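Ornithine carbamoyltransferase (PDB 3GD5) probably catalyses the reversible transfer of the carbamoyl group from carbamoyl phosphate to ornithine, giving citrulline and phosphate on the way to arginine. Local coordinates at residues Asp21-Glu24 and Ala25-His28; Ser199-Ala202 and Ser203-Ala206; Leu216-Pro219 and Phe220-Ala223; Glu280-Asp283 and Glu284-Glu287. All blocks are in the same frame, centred on the assembly; numbering follows the deposited sequence.

Interaction 1 (Asp21-Glu24 and Ala25-His28)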
# COMPACT_ATOMS: atom_id res chain seq x y z
N ASP A 21 21.71 0.29 -34.23
CA ASP A 21 21.02 -0.67 -35.09
C ASP A 21 20.86 -0.00 -36.44
O ASP A 21 20.42 -0.61 -37.41
CB ASP A 21 19.62 -1.01 -34.54
CG ASP A 21 19.69 -1.91 -33.32
OD1 ASP A 21 20.80 -2.37 -32.98
OD2 ASP A 21 18.63 -2.16 -32.71
N LEU A 22 21.24 1.27 -36.49
CA LEU A 22 21.16 2.05 -37.71
C LEU A 22 22.57 2.46 -38.05
O LEU A 22 23.27 3.02 -37.21
CB LEU A 22 20.35 3.33 -37.48
CG LEU A 22 18.90 3.26 -37.01
CD1 LEU A 22 18.52 4.60 -36.39
CD2 LEU A 22 17.97 2.93 -38.17
N ASP A 23 23.02 2.17 -39.27
CA ASP A 23 24.35 2.60 -39.67
C ASP A 23 24.17 4.07 -40.06
O ASP A 23 23.06 4.60 -39.99
CB ASP A 23 24.90 1.77 -40.84
CG ASP A 23 23.97 1.74 -42.05
OD1 ASP A 23 23.44 2.80 -42.44
OD2 ASP A 23 23.79 0.65 -42.62
N GLU A 24 25.25 4.73 -40.47
CA GLU A 24 25.15 6.14 -40.85
C GLU A 24 24.08 6.38 -41.91
O GLU A 24 23.33 7.35 -41.83
CB GLU A 24 26.49 6.65 -41.38
CG GLU A 24 27.66 6.48 -40.43
CD GLU A 24 28.23 5.08 -40.44
OE1 GLU A 24 29.21 4.83 -39.71
OE2 GLU A 24 27.70 4.22 -41.17
N ALA A 25 24.00 5.49 -42.90
CA ALA A 25 23.03 5.62 -43.98
C ALA A 25 21.58 5.50 -43.52
O ALA A 25 20.71 6.24 -43.96
CB ALA A 25 23.33 4.58 -45.06
N GLN A 26 21.31 4.54 -42.65
CA GLN A 26 19.95 4.35 -42.17
C GLN A 26 19.49 5.51 -41.28
O GLN A 26 18.33 5.91 -41.33
CB GLN A 26 19.88 3.01 -41.44
CG GLN A 26 20.35 1.87 -42.34
CD GLN A 26 20.44 0.54 -41.62
OE1 GLN A 26 21.16 0.41 -40.63
NE2 GLN A 26 19.72 -0.46 -42.13
N LEU A 27 20.42 6.07 -40.51
CA LEU A 27 20.08 7.18 -39.63
C LEU A 27 19.64 8.40 -40.43
O LEU A 27 18.65 9.06 -40.08
CB LEU A 27 21.27 7.53 -38.73
CG LEU A 27 21.04 8.67 -37.74
CD1 LEU A 27 19.77 8.41 -36.91
CD2 LEU A 27 22.26 8.82 -36.83
N HIS A 28 20.37 8.70 -41.51
CA HIS A 28 20.03 9.85 -42.34
C HIS A 28 18.68 9.68 -43.01
O HIS A 28 17.86 10.61 -43.05
CB HIS A 28 21.11 10.09 -43.40
CG HIS A 28 22.38 10.67 -42.86
ND1 HIS A 28 23.47 9.89 -42.52
CD2 HIS A 28 22.72 11.94 -42.55
CE1 HIS A 28 24.42 10.66 -42.02
NE2 HIS A 28 23.99 11.91 -42.03
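Asp-23 and Gln-26 grip each other through two reciprocal hydrogen bonds. The carboxylate oxygen OD1 of Asp-23 accepts from the backbone N of Gln-26 at 2.8 Å, and in return OE1 of Gln-26 takes the backbone N-H of Asp-23 at 2.9 Å. This second bond is nearly straight (162°) and lies in the plane of the side-chain amide, on a lone pair of OE1. Asp-23 can turn back over the first turn because its CG sits between the backbone N and the carbonyl carbon (chi1 55°), and the carboxylate and amide planes end only 25° apart. The other end of the amide, NE2, is bonded to the backbone O of Arg-11, which fixes the flip of the group. Together the two bonds make a capping box at the start of helix 24-39, with Asp-23 as N-cap. Aspartate suits the place: it is short enough to reach the amide of Gln-26 in the first turn, and its negative charge probably gains from the helix dipole. Leu-27 N bonds to Asp-23 O at 3.1 Å. The next carbonyl, that of Glu-24, accepts from two donors of His-28, the backbone N and ring ND1 (2.6 Å), which arrive from opposite faces of the carbonyl plane. Glu-24 sends its carboxylate off to a salt bridge with Arg-208. On the buried side Leu-22 lays CD2 against CB of Gln-26 at 3.8 Å, while its CD1 meets CD1 of Leu-27 at 4.0 Å, the two leucines crossing at about a right angle. Leu-27 continues onto Lys-179 and Val-180 of helix 168-180.

Interaction 2 (Ser199-Ala202 and Ser203-Ala206)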
# COMPACT_ATOMS: atom_id res chain seq x y z
N SER A 199 31.50 4.38 -25.66
CA SER A 199 32.44 5.44 -26.00
C SER A 199 33.40 4.91 -27.06
O SER A 199 33.72 5.60 -28.02
CB SER A 199 33.24 5.87 -24.77
OG SER A 199 32.44 6.62 -23.88
N ALA A 200 33.84 3.67 -26.87
CA ALA A 200 34.76 3.02 -27.80
C ALA A 200 34.08 2.85 -29.16
O ALA A 200 34.66 3.15 -30.20
CB ALA A 200 35.18 1.67 -27.26
N ARG A 201 32.84 2.36 -29.13
CA ARG A 201 32.06 2.14 -30.34
C ARG A 201 31.71 3.46 -31.02
O ARG A 201 31.55 3.51 -32.24
CB ARG A 201 30.78 1.36 -30.01
CG ARG A 201 29.76 1.31 -31.14
CD ARG A 201 30.35 0.75 -32.43
NE ARG A 201 29.37 0.74 -33.51
CZ ARG A 201 29.67 0.55 -34.79
NH1 ARG A 201 28.72 0.56 -35.71
NH2 ARG A 201 30.94 0.36 -35.14
N ALA A 202 31.59 4.52 -30.24
CA ALA A 202 31.28 5.83 -30.79
C ALA A 202 32.51 6.38 -31.50
O ALA A 202 32.40 6.97 -32.58
CB ALA A 202 30.84 6.79 -29.67
N SER A 203 33.68 6.20 -30.89
CA SER A 203 34.94 6.67 -31.48
C SER A 203 35.20 5.94 -32.79
O SER A 203 35.57 6.57 -33.79
CB SER A 203 36.10 6.43 -30.52
OG SER A 203 35.92 7.17 -29.33
N GLU A 204 35.01 4.63 -32.79
CA GLU A 204 35.20 3.82 -33.98
C GLU A 204 34.36 4.39 -35.13
O GLU A 204 34.83 4.51 -36.26
CB GLU A 204 34.79 2.37 -33.71
CG GLU A 204 34.84 1.46 -34.93
CD GLU A 204 34.29 0.07 -34.66
OE1 GLU A 204 34.24 -0.75 -35.60
OE2 GLU A 204 33.90 -0.20 -33.50
N ILE A 205 33.11 4.74 -34.82
CA ILE A 205 32.21 5.30 -35.82
C ILE A 205 32.70 6.67 -36.29
O ILE A 205 32.67 6.98 -37.47
CB ILE A 205 30.79 5.50 -35.25
CG1 ILE A 205 30.19 4.15 -34.85
CG2 ILE A 205 29.91 6.20 -36.29
CD1 ILE A 205 29.87 3.27 -36.02
N ALA A 206 33.15 7.48 -35.33
CA ALA A 206 33.63 8.82 -35.61
C ALA A 206 34.88 8.79 -36.48
O ALA A 206 35.16 9.75 -37.21
CB ALA A 206 33.91 9.54 -34.30
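Helix 196-209 is the crossover helix of a beta-alpha-beta unit, carrying the chain from strand 183-187 to the parallel strand 213-216 in the ornithine-binding domain, and Arg-201 meets Glu-204 and Ile-205 within it. Regular i to i+4 bonds hold the backbone, among them Glu-204 N to Ala-200 O at 3.0 Å. Ser-203 adds a side-chain bond to this pattern: its OG donates to Ser-199 O at 3.0 Å, the same oxygen that its own N reaches at 2.9 Å, and the two donors come from opposite faces of that carbonyl. A serine inside a helix can thus spend its hydroxyl on the preceding turn; here OG lies beside its own N, anti to the carbonyl carbon (chi1 -63°). Arg-201 bends at chi2 (55°) and then runs along the helix. Its NH2 forms a rather long salt bridge with OE2 of Glu-204, 3.4 Å, the carboxylate standing at the edge of the guanidinium with the two planes 77° apart. Being upright rather than coplanar, the pair lacks the geometry of a two-pronged bridge. The stronger partner of Arg-201 is Asp-20, which takes NE, so the arginine is shared between two acids. Ile-205 sets CG1 over the centre of one guanidinium face, 3.6 Å above the plane; the placing of its terminal CD1 is doubtful. On the inner side small residues let the helix settle close: Ala-202 rests on Leu-174 of helix 168-180, Ser-203 and Ala-206 lie on Val-213 of strand 213-216, and Ile-205 reaches Lys-179 of helix 168-180.

Interaction 3 (Leu216-Pro219 and Phe220-Ala223)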
# COMPACT_ATOMS: atom_id res chain seq x y z
N LEU A 216 35.26 13.72 -21.00
CA LEU A 216 35.98 14.61 -20.11
C LEU A 216 35.38 14.71 -18.71
O LEU A 216 34.29 14.20 -18.44
CB LEU A 216 36.03 16.01 -20.72
CG LEU A 216 36.33 16.11 -22.22
CD1 LEU A 216 36.33 17.57 -22.63
CD2 LEU A 216 37.67 15.46 -22.53
N ARG A 217 36.10 15.40 -17.85
CA ARG A 217 35.67 15.60 -16.48
C ARG A 217 35.18 17.05 -16.33
O ARG A 217 34.20 17.30 -15.65
CB ARG A 217 36.83 15.33 -15.53
CG ARG A 217 36.46 15.27 -14.06
CD ARG A 217 35.55 14.09 -13.75
NE ARG A 217 36.17 12.79 -14.05
CZ ARG A 217 35.99 12.13 -15.19
NH1 ARG A 217 36.59 10.96 -15.38
NH2 ARG A 217 35.20 12.62 -16.13
N ASP A 218 35.86 17.98 -17.00
CA ASP A 218 35.50 19.40 -16.93
C ASP A 218 34.46 19.81 -17.95
O ASP A 218 34.65 19.66 -19.16
CB ASP A 218 36.74 20.28 -17.10
CG ASP A 218 36.39 21.76 -17.25
OD1 ASP A 218 35.61 22.29 -16.43
OD2 ASP A 218 36.89 22.41 -18.20
N PRO A 219 33.33 20.36 -17.47
CA PRO A 219 32.22 20.82 -18.31
C PRO A 219 32.51 22.12 -19.06
O PRO A 219 31.92 22.38 -20.12
CB PRO A 219 31.08 20.97 -17.30
CG PRO A 219 31.79 21.43 -16.08
CD PRO A 219 33.00 20.52 -16.04
N PHE A 220 33.40 22.95 -18.52
CA PHE A 220 33.75 24.20 -19.18
C PHE A 220 34.68 23.92 -20.34
O PHE A 220 34.81 24.73 -21.26
CB PHE A 220 34.40 25.17 -18.20
CG PHE A 220 33.42 25.84 -17.29
CD1 PHE A 220 33.13 25.32 -16.03
CD2 PHE A 220 32.73 26.97 -17.71
CE1 PHE A 220 32.18 25.91 -15.21
CE2 PHE A 220 31.77 27.58 -16.90
CZ PHE A 220 31.50 27.04 -15.65
N GLU A 221 35.33 22.76 -20.30
CA GLU A 221 36.25 22.35 -21.35
C GLU A 221 35.41 21.85 -22.52
O GLU A 221 35.57 22.27 -23.66
CB GLU A 221 37.15 21.23 -20.85
CG GLU A 221 38.27 20.85 -21.80
CD GLU A 221 39.27 21.99 -21.98
OE1 GLU A 221 39.91 22.40 -20.98
OE2 GLU A 221 39.40 22.47 -23.13
N ALA A 222 34.49 20.94 -22.20
CA ALA A 222 33.61 20.34 -23.20
C ALA A 222 32.75 21.37 -23.92
O ALA A 222 32.53 21.27 -25.14
CB ALA A 222 32.72 19.29 -22.53
N ALA A 223 32.27 22.36 -23.18
CA ALA A 223 31.40 23.40 -23.73
C ALA A 223 32.10 24.40 -24.65
O ALA A 223 31.44 25.02 -25.49
CB ALA A 223 30.71 24.15 -22.59
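The chain leaves strand 213-216 at Leu-216, turns through Arg-217 and Asp-218, and enters the short helix 219-223, so that Leu-216 and Asp-218 face the first turn they introduce. Ala-223 N donates to Pro-219 O at 3.1 Å, whereas the bonds that Glu-221 N and Ala-222 N make to Asp-218 O are both weak. Proline fits this first helical position, where its missing amide hydrogen costs no helical bond. Asp-218 is the N-cap. With CG swung opposite its own nitrogen (chi1 171°), the carboxylate leans over the turn, and OD1 accepts from Phe-220 N at 3.1 Å, the donor coming from well above the carboxylate plane. OD2 lies 2.6 Å from Glu-221 N. OD1 also stands at the edge of the Phe-220 ring, 3.9 Å from CD1. The same ring atom, CD1, also has CG of Pro-219 at 4.1 Å. Replacing Asp-218 by an alanine would probably leave Phe-220 N without its capping acceptor and the start of the helix less firmly fixed. The nearby acid, Glu-221, folds its chain at chi2 and brings OE1 within 4.1 Å of the like-charged OD2 of Asp-218; a salt bridge from its OE2 to Arg-224 probably eases the repulsion. CD1 of Leu-216 touches both CG of Glu-221, at 3.9 Å, and CB of Ala-222, at 4.0 Å. Around this turn, Leu-216 pairs by its backbone with Val-186 and Thr-188, Ala-222 lies on Ala-185 and Ala-187 of strand 183-187, and Phe-220 rests on Ala-258 and Leu-259 of helix 257-261.

Interaction 4 (Glu280-Asp283 and Glu284-Glu287)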
# COMPACT_ATOMS: atom_id res chain seq x y z
N GLU A 280 20.60 20.68 -12.75
CA GLU A 280 21.30 20.51 -14.02
C GLU A 280 21.13 21.71 -14.95
O GLU A 280 21.87 21.84 -15.92
CB GLU A 280 20.86 19.23 -14.72
CG GLU A 280 19.49 19.30 -15.38
CD GLU A 280 18.33 19.09 -14.41
OE1 GLU A 280 18.57 18.80 -13.22
OE2 GLU A 280 17.17 19.19 -14.86
N ILE A 281 20.14 22.56 -14.67
CA ILE A 281 19.90 23.76 -15.47
C ILE A 281 19.23 24.85 -14.65
O ILE A 281 18.58 24.57 -13.65
CB ILE A 281 19.01 23.51 -16.71
CG1 ILE A 281 18.11 22.32 -16.47
CG2 ILE A 281 19.86 23.39 -17.95
CD1 ILE A 281 17.05 22.57 -15.42
N THR A 282 19.38 26.09 -15.09
CA THR A 282 18.77 27.21 -14.39
C THR A 282 17.49 27.59 -15.12
O THR A 282 17.36 27.37 -16.32
CB THR A 282 19.72 28.44 -14.33
OG1 THR A 282 19.98 28.92 -15.65
CG2 THR A 282 21.04 28.06 -13.68
N ASP A 283 16.55 28.16 -14.38
CA ASP A 283 15.30 28.59 -14.98
C ASP A 283 15.62 29.57 -16.10
O ASP A 283 15.02 29.53 -17.18
CB ASP A 283 14.42 29.26 -13.93
CG ASP A 283 13.07 29.68 -14.49
OD1 ASP A 283 12.29 28.79 -14.91
OD2 ASP A 283 12.79 30.90 -14.51
N GLU A 284 16.57 30.46 -15.82
CA GLU A 284 16.98 31.49 -16.77
C GLU A 284 17.34 30.91 -18.14
O GLU A 284 16.84 31.38 -19.17
CB GLU A 284 18.19 32.24 -16.21
CG GLU A 284 18.71 33.36 -17.10
CD GLU A 284 19.91 34.05 -16.49
OE1 GLU A 284 21.00 33.44 -16.46
OE2 GLU A 284 19.76 35.21 -16.03
N VAL A 285 18.19 29.90 -18.15
CA VAL A 285 18.60 29.28 -19.40
C VAL A 285 17.45 28.50 -20.02
O VAL A 285 17.17 28.62 -21.22
CB VAL A 285 19.80 28.33 -19.19
CG1 VAL A 285 20.17 27.66 -20.50
CG2 VAL A 285 20.98 29.11 -18.65
N MET A 286 16.76 27.71 -19.20
CA MET A 286 15.64 26.93 -19.70
C MET A 286 14.60 27.82 -20.38
O MET A 286 14.08 27.48 -21.44
CB MET A 286 14.98 26.18 -18.56
CG MET A 286 14.81 24.69 -18.81
SD MET A 286 13.88 23.94 -17.51
CE MET A 286 12.40 23.47 -18.44
N GLU A 287 14.30 28.95 -19.75
CA GLU A 287 13.31 29.89 -20.26
C GLU A 287 13.94 30.93 -21.19
O GLU A 287 13.23 31.73 -21.81
CB GLU A 287 12.63 30.62 -19.10
CG GLU A 287 11.92 29.72 -18.08
CD GLU A 287 10.77 28.93 -18.69
OE1 GLU A 287 10.32 29.31 -19.79
OE2 GLU A 287 10.32 27.95 -18.06
O HOH W 1 21.92 30.80 -15.70
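Thr-282 lays its hydroxyl over the first helical turn, with OG1 3.2 Å from CG2 of Val-285 and equally 3.2 Å from the backbone N of that residue, which donates to it almost straight (163°). OG1 occupies the position between backbone N and carbonyl carbon (chi1 63°), which carries it forward to that amide. A water 2.7 Å from OG1 donates to OE1 of Glu-284, tying the exposed glutamate to the cap. The bond from Val-285 N makes Thr-282 the N-cap of helix 283-287, a short helix following strand 268-271 in the ornithine-binding domain; threonine suits it, having a hydroxyl to cap with and a side chain that also packs on Gln-254. Its O accepts from Met-286 N at 3.0 Å. OD1 of Asp-283 comes within 3.8 Å of the like-charged OE2 of Glu-287, a repulsion probably offset by salt bridges from Asp-283 to Arg-277 and from Glu-287 to Arg-98 of the second subunit. An asparagine in place of Asp-283 is likely to cost Arg-277 the charge of this salt bridge. On the buried side CD1 of Ile-281 meets, at 4.0 Å, SD of Met-286, whose side chain comes about 4 Å from that of Leu-273, by similarity part of the carbamoyl phosphate site.

Overall arrangement
Interactions 1, 3 and 4 are helix starts with an N-cap side chain, aspartate in the first two and threonine in the last; interaction 2 is the middle of a helix and relies on a salt bridge and a serine bond instead. All four are partly buried, mixing buried apolar side chains with charged groups nearer the surface; interaction 3 has no fully exposed residue. Interaction 1 belongs to the carbamoyl-phosphate domain, the others to the ornithine domain, yet 1 and 2 touch, Glu-24 OE1 lying 3.8 Å from Ile-205 CG2, and both pack on helix 168-180. Interactions 2 and 3 share strand 213-216, through Val-213 and Leu-216. Interaction 4 alone reaches another subunit.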